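Local coordinates for protein citryl-CoA lyase (Hydrogenobacter thermophilus, PDB 6HXP) that binds coenzyme A and, as a citryl-CoA lyase of the citrate synthase family, probably splits citryl-CoA into acetyl-CoA and oxaloacetate, at residues 159-164 / 197-202; 109-114 / 163-168; 72-77 / 220-225; 90-95 / 209-214. One frame throughout, in Å; residues are numbered along the deposited sequence. Where two conformers were deposited one is given.

Contact 1 (159-164 / 197-202); sequences LEFYGE and SEMGFD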
# COMPACT_ATOMS: atom_id res chain seq x y z
N LEU A 159 19.11 20.45 28.03
CA LEU A 159 18.86 21.54 27.10
C LEU A 159 17.93 22.59 27.63
O LEU A 159 17.74 23.59 26.94
CB LEU A 159 18.26 20.97 25.81
CG LEU A 159 19.17 20.07 24.99
CD1 LEU A 159 18.45 19.59 23.77
CD2 LEU A 159 20.44 20.80 24.56
N GLU A 160 17.28 22.36 28.79
CA GLU A 160 16.29 23.28 29.37
C GLU A 160 15.05 23.35 28.47
O GLU A 160 14.38 24.37 28.43
CB GLU A 160 16.88 24.65 29.68
CG GLU A 160 18.06 24.55 30.62
CD GLU A 160 18.64 25.90 30.95
OE1 GLU A 160 19.01 26.63 30.01
OE2 GLU A 160 18.64 26.25 32.15
N PHE A 161 14.79 22.27 27.76
CA PHE A 161 13.62 22.09 26.91
C PHE A 161 12.47 21.50 27.72
O PHE A 161 11.30 21.81 27.46
CB PHE A 161 13.98 21.16 25.74
CG PHE A 161 12.80 20.70 24.93
CD1 PHE A 161 12.09 19.57 25.29
CD2 PHE A 161 12.44 21.36 23.78
CE1 PHE A 161 11.01 19.14 24.53
CE2 PHE A 161 11.40 20.90 23.00
CZ PHE A 161 10.68 19.81 23.39
N TYR A 162 12.79 20.61 28.66
CA TYR A 162 11.82 19.96 29.53
C TYR A 162 10.86 20.99 30.11
O TYR A 162 11.28 21.93 30.78
CB TYR A 162 12.58 19.22 30.64
CG TYR A 162 11.74 18.31 31.50
CD1 TYR A 162 11.01 18.82 32.57
CD2 TYR A 162 11.76 16.94 31.33
CE1 TYR A 162 10.32 17.98 33.45
CE2 TYR A 162 11.11 16.09 32.21
CZ TYR A 162 10.34 16.61 33.23
OH TYR A 162 9.69 15.76 34.09
N GLY A 163 9.57 20.80 29.84
CA GLY A 163 8.55 21.73 30.29
C GLY A 163 7.32 21.06 30.85
O GLY A 163 7.38 19.93 31.33
N GLU A 164 6.21 21.76 30.77
CA GLU A 164 4.94 21.34 31.38
C GLU A 164 4.43 20.00 30.87
O GLU A 164 3.91 19.21 31.66
CB GLU A 164 3.86 22.43 31.22
CG GLU A 164 3.48 22.78 29.79
CD GLU A 164 2.52 23.95 29.65
OE1 GLU A 164 1.94 24.37 30.68
OE2 GLU A 164 2.32 24.44 28.52
N SER A 197 4.51 17.25 22.05
CA SER A 197 3.52 18.16 22.64
C SER A 197 4.17 19.40 23.17
O SER A 197 3.64 20.50 23.00
CB SER A 197 2.73 17.45 23.73
OG SER A 197 1.98 16.34 23.23
N GLU A 198 5.36 19.26 23.79
CA GLU A 198 6.13 20.40 24.29
C GLU A 198 6.46 21.36 23.15
O GLU A 198 6.55 22.59 23.38
CB GLU A 198 7.42 19.93 24.98
CG GLU A 198 7.90 20.90 26.04
CD GLU A 198 7.14 20.69 27.33
OE1 GLU A 198 7.53 19.78 28.10
OE2 GLU A 198 6.05 21.28 27.47
N MET A 199 6.69 20.82 21.92
CA MET A 199 6.95 21.59 20.69
C MET A 199 5.68 22.24 20.11
O MET A 199 5.78 22.96 19.12
CB MET A 199 7.55 20.69 19.58
CG MET A 199 8.94 20.20 19.85
SD MET A 199 9.39 18.94 18.67
CE MET A 199 11.04 18.51 19.20
N GLY A 200 4.49 21.95 20.67
CA GLY A 200 3.25 22.51 20.17
C GLY A 200 2.63 21.81 18.98
O GLY A 200 1.76 22.40 18.32
N PHE A 201 3.03 20.56 18.68
CA PHE A 201 2.43 19.84 17.59
C PHE A 201 1.08 19.27 17.97
O PHE A 201 0.86 18.87 19.11
CB PHE A 201 3.33 18.70 17.12
CG PHE A 201 4.50 19.20 16.31
CD1 PHE A 201 4.32 19.68 15.01
CD2 PHE A 201 5.80 19.10 16.80
CE1 PHE A 201 5.40 20.06 14.23
CE2 PHE A 201 6.89 19.47 16.00
CZ PHE A 201 6.68 19.96 14.74
N ASP A 202 0.19 19.21 16.99
CA ASP A 202 -1.14 18.62 17.13
C ASP A 202 -1.01 17.11 17.35
O ASP A 202 -0.19 16.44 16.71
CB ASP A 202 -1.91 18.88 15.84
CG ASP A 202 -3.33 18.35 15.75
OD1 ASP A 202 -3.85 17.84 16.78
OD2 ASP A 202 -3.93 18.46 14.68
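Glu-198 brings two different surfaces to the loop at 159-164: an aliphatic stem that lies against Phe-161 and a carboxylate that meets the backbone at Gly-163. The tight part is the stem. Phe-161 has its CG anti to the backbone N (chi1 170°), and its ring runs past Glu-198 in the opposite direction, with CZ 3.6 Å from CB of Glu-198 and CE1 of the ring 3.9 Å from Glu-198 CG. In the conformer described here, CG of Met-199 lies in the ring plane at the edge, 4.0 Å from Phe-161 CZ, and Met-53 of helix 48-60 touches both side chains.

Bent at chi2 (81°), Glu-198 delivers its carboxylate to Gly-163, the N-cap residue of helix 164-180. OE1 of Glu-198 lies 2.9 Å from Gly-163 N, but the bond is weak, with an N-H...O angle of 126°. Stronger partners lie within the first turn of the helix: OE1 also accepts from Cys-166 N, and OE2 is bonded to His-165 ND1. Glycine suits the site, because a CB on residue 163 would fall 2.8 Å from Glu-198 CD and clash.

The looser side is marked by Glu-164, an exposed residue whose side chain offers only CG to Glu-198 OE2, at 3.8 Å. Its own carboxylate keeps apart, OE2 to OE2 being 5.0 Å between Glu-164 and Glu-198. The pattern illustrates how an acidic side chain can bind the start of a separate helix: backbone N-H groups and the helix end would favour the negative charge of Glu-198, whereas the carboxylate of Glu-164 would oppose it.

Contact 2 (109-114 / 163-168); sequences FIQEGV and GEHCKF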
# COMPACT_ATOMS: atom_id res chain seq x y z
N PHE A 109 -3.78 12.68 25.25
CA PHE A 109 -3.89 12.54 26.70
C PHE A 109 -3.01 13.59 27.44
O PHE A 109 -3.49 14.25 28.36
CB PHE A 109 -3.45 11.13 27.11
CG PHE A 109 -3.26 10.96 28.59
CD1 PHE A 109 -4.34 10.99 29.45
CD2 PHE A 109 -1.99 10.81 29.14
CE1 PHE A 109 -4.16 10.86 30.83
CE2 PHE A 109 -1.81 10.68 30.51
CZ PHE A 109 -2.90 10.72 31.35
N ILE A 110 -1.75 13.71 27.03
CA ILE A 110 -0.82 14.65 27.65
C ILE A 110 -1.29 16.09 27.43
O ILE A 110 -1.31 16.89 28.37
CB ILE A 110 0.62 14.42 27.15
CG1 ILE A 110 1.13 13.07 27.66
CG2 ILE A 110 1.54 15.56 27.62
CD1 ILE A 110 2.34 12.59 26.96
N GLN A 111 -1.71 16.42 26.20
CA GLN A 111 -2.15 17.79 25.93
C GLN A 111 -3.43 18.12 26.65
O GLN A 111 -3.54 19.19 27.24
CB GLN A 111 -2.27 18.03 24.44
CG GLN A 111 -0.91 18.02 23.76
CD GLN A 111 -1.06 18.21 22.28
OE1 GLN A 111 -1.95 18.95 21.85
NE2 GLN A 111 -0.13 17.67 21.49
N GLU A 112 -4.40 17.20 26.63
CA GLU A 112 -5.66 17.46 27.33
C GLU A 112 -5.46 17.48 28.84
O GLU A 112 -6.10 18.28 29.52
CB GLU A 112 -6.75 16.47 26.88
CG GLU A 112 -7.19 16.76 25.45
CD GLU A 112 -8.25 15.85 24.86
OE1 GLU A 112 -8.68 14.90 25.55
OE2 GLU A 112 -8.65 16.08 23.69
N GLY A 113 -4.54 16.66 29.34
CA GLY A 113 -4.20 16.61 30.75
C GLY A 113 -3.64 17.92 31.23
O GLY A 113 -4.12 18.47 32.22
N VAL A 114 -2.67 18.48 30.49
CA VAL A 114 -2.06 19.76 30.83
C VAL A 114 -3.07 20.91 30.74
O VAL A 114 -3.10 21.75 31.63
CB VAL A 114 -0.81 20.03 29.94
CG1 VAL A 114 -0.35 21.49 30.01
CG2 VAL A 114 0.32 19.10 30.35
N GLY A 163 9.57 20.80 29.84
CA GLY A 163 8.55 21.73 30.29
C GLY A 163 7.32 21.06 30.85
O GLY A 163 7.38 19.93 31.33
N GLU A 164 6.21 21.76 30.77
CA GLU A 164 4.94 21.34 31.38
C GLU A 164 4.43 20.00 30.87
O GLU A 164 3.91 19.21 31.66
CB GLU A 164 3.86 22.43 31.22
CG GLU A 164 3.48 22.78 29.79
CD GLU A 164 2.52 23.95 29.65
OE1 GLU A 164 1.94 24.37 30.68
OE2 GLU A 164 2.32 24.44 28.52
N HIS A 165 4.60 19.73 29.56
CA HIS A 165 4.15 18.46 29.00
C HIS A 165 5.03 17.28 29.43
O HIS A 165 4.51 16.22 29.77
CB HIS A 165 4.02 18.54 27.47
CG HIS A 165 2.95 19.50 27.02
ND1 HIS A 165 3.24 20.83 26.73
CD2 HIS A 165 1.62 19.30 26.87
CE1 HIS A 165 2.08 21.39 26.41
NE2 HIS A 165 1.07 20.52 26.48
N CYS A 166 6.34 17.47 29.43
CA CYS A 166 7.27 16.44 29.91
C CYS A 166 6.99 16.15 31.39
O CYS A 166 6.93 14.98 31.81
CB CYS A 166 8.71 16.87 29.72
SG CYS A 166 9.23 16.93 28.00
N LYS A 167 6.81 17.22 32.19
CA LYS A 167 6.54 17.09 33.64
C LYS A 167 5.26 16.32 33.89
O LYS A 167 5.24 15.41 34.72
CB LYS A 167 6.44 18.47 34.30
CG LYS A 167 6.18 18.42 35.81
CD LYS A 167 6.22 19.79 36.41
CE LYS A 167 5.54 19.91 37.78
NZ LYS A 167 5.79 18.73 38.63
N PHE A 168 4.18 16.69 33.18
CA PHE A 168 2.89 16.01 33.28
C PHE A 168 3.05 14.52 32.96
O PHE A 168 2.61 13.69 33.73
CB PHE A 168 1.85 16.63 32.33
CG PHE A 168 0.49 15.95 32.43
CD1 PHE A 168 -0.40 16.30 33.43
CD2 PHE A 168 0.12 14.96 31.53
CE1 PHE A 168 -1.63 15.65 33.55
CE2 PHE A 168 -1.09 14.30 31.65
CZ PHE A 168 -1.98 14.67 32.64
O HOH W 1 -1.71 21.30 26.36
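A water molecule joins Gln-111 to His-165, bridging the two helices on their polar flank. It donates to Gln-111 O at 2.9 Å and makes a second bond of 2.9 Å to NE2 of His-165, lying in the plane of that ring at its edge. The imidazole is thus held at both nitrogens, since ND1 is bonded to Glu-198. In the same ring plane Ile-110 CG2 approaches the edge, 3.8 Å from His-165 CD2, while Val-114 CG2 comes obliquely to CD2 at 3.7 Å.

Away from the water, packing around Phe-168 takes over. Phe-168, its CG anti to the backbone N (chi1 -179°), enters as a knob among Phe-109, Ile-110, Gly-113 and Val-114. Its ring presents one face to the opposing backbone: Val-114 N stands over the centre, and Gly-113 C lies nearer the rim. CZ of Phe-168 is 3.5 Å from Gly-113 CA, and any CB on that glycine would run into the ring. Val-114 CG2 packs against the stem, 3.5 Å from Phe-168 CB. Phe-109 meets the far end obliquely, with ring planes 53° apart.

The local axes of helices 101-116 and 164-180 pass 9.5 Å apart at 103°. Helix 120-129 flanks Phe-109 and Phe-168 through Ile-123, and helix 188-198 touches Ile-110 and His-165. Phe-109 also packs on Ile-134 and Tyr-137, which bind coenzyme A.

Contact 3 (72-77 / 220-225); sequences IAARSV and AHVYEE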
# COMPACT_ATOMS: atom_id res chain seq x y z
N ILE A 72 8.28 -7.34 8.98
CA ILE A 72 7.84 -8.59 8.38
C ILE A 72 7.08 -8.27 7.08
O ILE A 72 7.32 -8.90 6.05
CB ILE A 72 6.92 -9.37 9.35
CG1 ILE A 72 7.72 -9.80 10.60
CG2 ILE A 72 6.28 -10.58 8.62
CD1 ILE A 72 6.81 -10.50 11.63
N ALA A 73 6.16 -7.33 7.15
CA ALA A 73 5.36 -6.98 5.95
C ALA A 73 6.24 -6.42 4.84
O ALA A 73 6.11 -6.79 3.68
CB ALA A 73 4.26 -5.99 6.31
N ALA A 74 7.13 -5.48 5.19
CA ALA A 74 8.01 -4.87 4.18
C ALA A 74 8.87 -5.90 3.48
O ALA A 74 9.00 -5.91 2.26
CB ALA A 74 8.91 -3.84 4.84
N ARG A 75 9.49 -6.78 4.27
CA ARG A 75 10.37 -7.78 3.69
C ARG A 75 9.61 -8.87 2.93
O ARG A 75 10.09 -9.35 1.91
CB ARG A 75 11.25 -8.40 4.79
CG ARG A 75 12.18 -7.35 5.39
CD ARG A 75 13.09 -7.88 6.51
NE ARG A 75 14.18 -8.59 5.88
CZ ARG A 75 15.51 -8.43 6.01
NH1 ARG A 75 16.03 -7.53 6.89
NH2 ARG A 75 16.32 -9.19 5.32
N SER A 76 8.41 -9.23 3.37
CA SER A 76 7.57 -10.22 2.66
C SER A 76 7.13 -9.63 1.32
O SER A 76 7.22 -10.31 0.30
CB SER A 76 6.35 -10.62 3.49
OG SER A 76 6.79 -11.27 4.67
N VAL A 77 6.71 -8.36 1.27
CA VAL A 77 6.38 -7.74 -0.00
C VAL A 77 7.61 -7.67 -0.93
O VAL A 77 7.51 -8.00 -2.10
CB VAL A 77 5.72 -6.38 0.25
CG1 VAL A 77 5.68 -5.54 -1.02
CG2 VAL A 77 4.31 -6.59 0.79
N ALA A 220 16.41 0.18 4.93
CA ALA A 220 17.50 -0.77 5.16
C ALA A 220 17.05 -2.23 5.08
O ALA A 220 17.73 -3.07 4.48
CB ALA A 220 18.17 -0.48 6.49
N HIS A 221 15.92 -2.53 5.71
CA HIS A 221 15.38 -3.90 5.73
C HIS A 221 14.98 -4.37 4.32
O HIS A 221 15.27 -5.50 3.95
CB HIS A 221 14.18 -4.00 6.67
CG HIS A 221 14.60 -4.15 8.09
ND1 HIS A 221 14.95 -5.38 8.62
CD2 HIS A 221 14.78 -3.19 9.05
CE1 HIS A 221 15.34 -5.14 9.87
NE2 HIS A 221 15.28 -3.83 10.17
N VAL A 222 14.30 -3.52 3.57
CA VAL A 222 13.89 -3.91 2.24
C VAL A 222 15.08 -4.08 1.31
O VAL A 222 15.17 -5.04 0.55
CB VAL A 222 12.86 -2.90 1.69
CG1 VAL A 222 12.54 -3.19 0.22
CG2 VAL A 222 11.61 -2.95 2.52
N TYR A 223 16.03 -3.16 1.41
CA TYR A 223 17.25 -3.28 0.59
C TYR A 223 17.97 -4.60 0.94
O TYR A 223 18.46 -5.31 0.07
CB TYR A 223 18.16 -2.07 0.83
CG TYR A 223 19.52 -2.20 0.18
CD1 TYR A 223 19.70 -1.93 -1.17
CD2 TYR A 223 20.61 -2.64 0.91
CE1 TYR A 223 20.96 -2.07 -1.77
CE2 TYR A 223 21.83 -2.90 0.30
CZ TYR A 223 22.01 -2.57 -1.03
OH TYR A 223 23.27 -2.81 -1.56
N GLU A 224 18.11 -4.90 2.23
CA GLU A 224 18.77 -6.13 2.64
C GLU A 224 18.03 -7.35 2.10
O GLU A 224 18.65 -8.28 1.55
CB GLU A 224 18.88 -6.17 4.17
CG GLU A 224 19.71 -7.34 4.65
CD GLU A 224 19.88 -7.38 6.14
OE1 GLU A 224 18.87 -7.37 6.86
OE2 GLU A 224 21.05 -7.38 6.61
N GLU A 225 16.68 -7.35 2.17
CA GLU A 225 15.93 -8.49 1.66
C GLU A 225 16.16 -8.65 0.13
O GLU A 225 16.34 -9.76 -0.36
CB GLU A 225 14.43 -8.30 1.92
CG GLU A 225 13.60 -9.53 1.61
CD GLU A 225 13.82 -10.70 2.54
OE1 GLU A 225 14.12 -10.47 3.74
OE2 GLU A 225 13.67 -11.87 2.09
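Arg-75 turns at chi3 (78°), which swings its chain out of the otherwise extended course and brings the guanidinium toward Glu-225, whose own chain bends at chi2 to meet it. The outcome is a buried salt-bridge network between two helices, 69-79 and 206-228, which run roughly in the same direction with their local axes 8.8 Å apart and crossing at -33°.

Three residues of the second helix are bonded to the edge of one guanidinium, all close to its plane. Glu-225 OE1 is held side-on by two nitrogens: Arg-75 NE, at 2.8 Å, meets the anti lone pair of OE1, and Arg-75 NH2, at 3.0 Å, comes from above the carboxylate plane. NH1 of Arg-75 gives a nearly straight bond (171°) of 2.8 Å to Glu-224 OE1, and also donates to His-221 ND1 at 3.0 Å. The acceptors are themselves positioned by a second shell: Asp-63 is bonded to His-221 NE2, Lys-234 to Glu-225 OE2, and Thr-7 and Gly-8 of a neighbouring subunit to the carboxylate of Glu-224.

An alanine in place of Arg-75 would probably leave Glu-224 OE1 and Glu-225 OE1 without the guanidinium that joins them, and His-221 ND1 without its donor.

Beside the network Ala-74 CB touches Val-222 CG2 at 3.7 Å, an apolar contact where the helices come near. The guanidinium is covered on one face by backbone: the carbonyl oxygen of His-221 stands over its centre, 3.5 Å above the plane.

Contact 4 (90-95 / 209-214); sequences AGVLAF and FFIIGR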
# COMPACT_ATOMS: atom_id res chain seq x y z
N ALA A 90 4.68 -1.03 2.24
CA ALA A 90 3.99 -2.09 2.98
C ALA A 90 4.33 -2.04 4.45
O ALA A 90 3.47 -2.25 5.31
CB ALA A 90 4.35 -3.44 2.39
N GLY A 91 5.58 -1.72 4.76
CA GLY A 91 5.95 -1.52 6.15
C GLY A 91 5.20 -0.40 6.83
O GLY A 91 4.74 -0.52 7.96
N VAL A 92 5.09 0.71 6.13
CA VAL A 92 4.37 1.88 6.64
C VAL A 92 2.91 1.56 6.90
O VAL A 92 2.32 2.02 7.88
CB VAL A 92 4.57 3.09 5.71
CG1 VAL A 92 3.74 4.30 6.17
CG2 VAL A 92 6.06 3.46 5.62
N LEU A 93 2.31 0.73 6.07
CA LEU A 93 0.93 0.32 6.30
C LEU A 93 0.76 -0.35 7.62
O LEU A 93 -0.31 -0.26 8.20
CB LEU A 93 0.46 -0.65 5.22
CG LEU A 93 0.30 -0.06 3.82
CD1 LEU A 93 -0.13 -1.17 2.83
CD2 LEU A 93 -0.69 1.10 3.82
N ALA A 94 1.78 -1.05 8.12
CA ALA A 94 1.63 -1.79 9.38
C ALA A 94 1.59 -0.91 10.60
O ALA A 94 1.27 -1.41 11.68
CB ALA A 94 2.79 -2.78 9.55
N PHE A 95 1.88 0.40 10.47
CA PHE A 95 1.88 1.31 11.63
C PHE A 95 0.45 1.71 12.02
O PHE A 95 0.07 2.91 11.89
CB PHE A 95 2.74 2.54 11.36
CG PHE A 95 4.18 2.29 10.99
CD1 PHE A 95 4.91 1.30 11.60
CD2 PHE A 95 4.82 3.14 10.09
CE1 PHE A 95 6.27 1.13 11.28
CE2 PHE A 95 6.16 2.99 9.80
CZ PHE A 95 6.87 2.00 10.39
N PHE A 209 5.70 11.45 13.24
CA PHE A 209 7.06 11.42 13.75
C PHE A 209 7.65 10.02 13.67
O PHE A 209 8.84 9.84 13.31
CB PHE A 209 7.16 11.99 15.17
CG PHE A 209 6.58 13.39 15.24
CD1 PHE A 209 7.19 14.45 14.57
CD2 PHE A 209 5.37 13.62 15.89
CE1 PHE A 209 6.61 15.73 14.61
CE2 PHE A 209 4.81 14.88 15.91
CZ PHE A 209 5.41 15.90 15.24
N PHE A 210 6.84 9.04 14.02
CA PHE A 210 7.23 7.63 13.95
C PHE A 210 7.49 7.18 12.55
O PHE A 210 8.55 6.60 12.26
CB PHE A 210 6.17 6.76 14.61
CG PHE A 210 6.54 5.31 14.74
CD1 PHE A 210 7.68 4.94 15.43
CD2 PHE A 210 5.72 4.32 14.25
CE1 PHE A 210 8.00 3.59 15.60
CE2 PHE A 210 6.06 2.98 14.41
CZ PHE A 210 7.21 2.62 15.02
N ILE A 211 6.63 7.58 11.62
CA ILE A 211 6.85 7.20 10.24
C ILE A 211 8.13 7.77 9.70
O ILE A 211 8.93 7.09 9.06
CB ILE A 211 5.65 7.67 9.39
CG1 ILE A 211 4.36 6.90 9.76
CG2 ILE A 211 5.96 7.49 7.87
CD1 ILE A 211 3.14 7.57 9.38
N ILE A 212 8.34 9.08 9.90
CA ILE A 212 9.53 9.73 9.37
C ILE A 212 10.80 9.10 9.95
O ILE A 212 11.75 8.88 9.20
CB ILE A 212 9.47 11.23 9.67
CG1 ILE A 212 8.39 11.88 8.85
CG2 ILE A 212 10.85 11.91 9.43
CD1 ILE A 212 7.98 13.30 9.34
N GLY A 213 10.78 8.83 11.23
CA GLY A 213 11.94 8.26 11.92
C GLY A 213 12.23 6.86 11.50
O GLY A 213 13.40 6.49 11.41
N ARG A 214 11.20 6.04 11.33
CA ARG A 214 11.38 4.59 11.06
C ARG A 214 11.59 4.24 9.59
O ARG A 214 12.13 3.16 9.27
CB ARG A 214 10.21 3.82 11.63
CG ARG A 214 10.19 2.30 11.44
CD ARG A 214 11.38 1.60 12.04
NE ARG A 214 11.50 1.86 13.48
CZ ARG A 214 10.83 1.25 14.46
NH1 ARG A 214 10.03 0.21 14.18
NH2 ARG A 214 10.98 1.65 15.72
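Val-92 and Ile-211 mark the closest backbone approach, CA to CA 6.9 Å, and three residues beyond Val-92 the chain has left helix 84-93 and directs Phe-95 at helix 206-228. Phe-95 carries most of the contact; CG anti to the carbonyl carbon (chi1 -56°) sets its ring between Gly-91 O and Phe-210.

Phe-210 turns its edge toward the face of the Phe-95 ring, an edge-to-face pair with planes 60° apart and centroids 4.8 Å from each other. The touching atom is CE2 of Phe-210, which stands toward the rim, 3.5 Å from Phe-95 CD1. Over the centre of the opposite face lies Gly-91 O from the same segment, so the ring is sandwiched between a carbonyl oxygen and an aromatic edge. Two aliphatic groups reach the ring obliquely: Ile-211 CG1 is 3.8 Å from Phe-95 CD2, and Arg-214 CG is 3.5 Å from Phe-95 CZ. Val-92 CG1 and Ile-211 CG2 add a looser touch at 4.2 Å.

Arg-214 offers only its stem to Phe-95. Bent at chi2 and chi3, it carries its guanidinium to Phe-210, whose CE1 lies over one face. An alanine in place of Phe-95 would probably open a gap between the end of segment 90-95 and helix 206-228 and leave the edge of Phe-210 without its aromatic face.

The contact lies in the buried middle of the chain, with a neighbouring subunit close by: Asn-85 of that subunit is bonded to Val-92 O, and its Leu-84 packs on Ile-211. Between the two segments there are no hydrogen bonds, and the polar end of Arg-214 finds its partners outside them, Val-61 O among them. The contact itself therefore rests on shape and dispersion, not on charge.

How the contacts relate
Contacts 1 and 2 form one continuous region, their centres 9 Å apart: they share Gly-163 and Glu-164, and Gln-111 NE2 reaches Phe-201 O at 2.8 Å. Contacts 3 and 4, with centres 13 Å apart, both use helix 206-228 and both touch a second subunit; Val-77 CG2 and Ala-90 CB pack between them at 3.5 Å. The two regions lie far apart, contact 2 being about 37 Å from contact 3 between centres, but Phe-201 and Phe-209 join contact 1 to contact 4. Coenzyme A lies about 9 Å from the side chain of Phe-109 in contact 2 and about 12 Å from that of Phe-210 in contact 4.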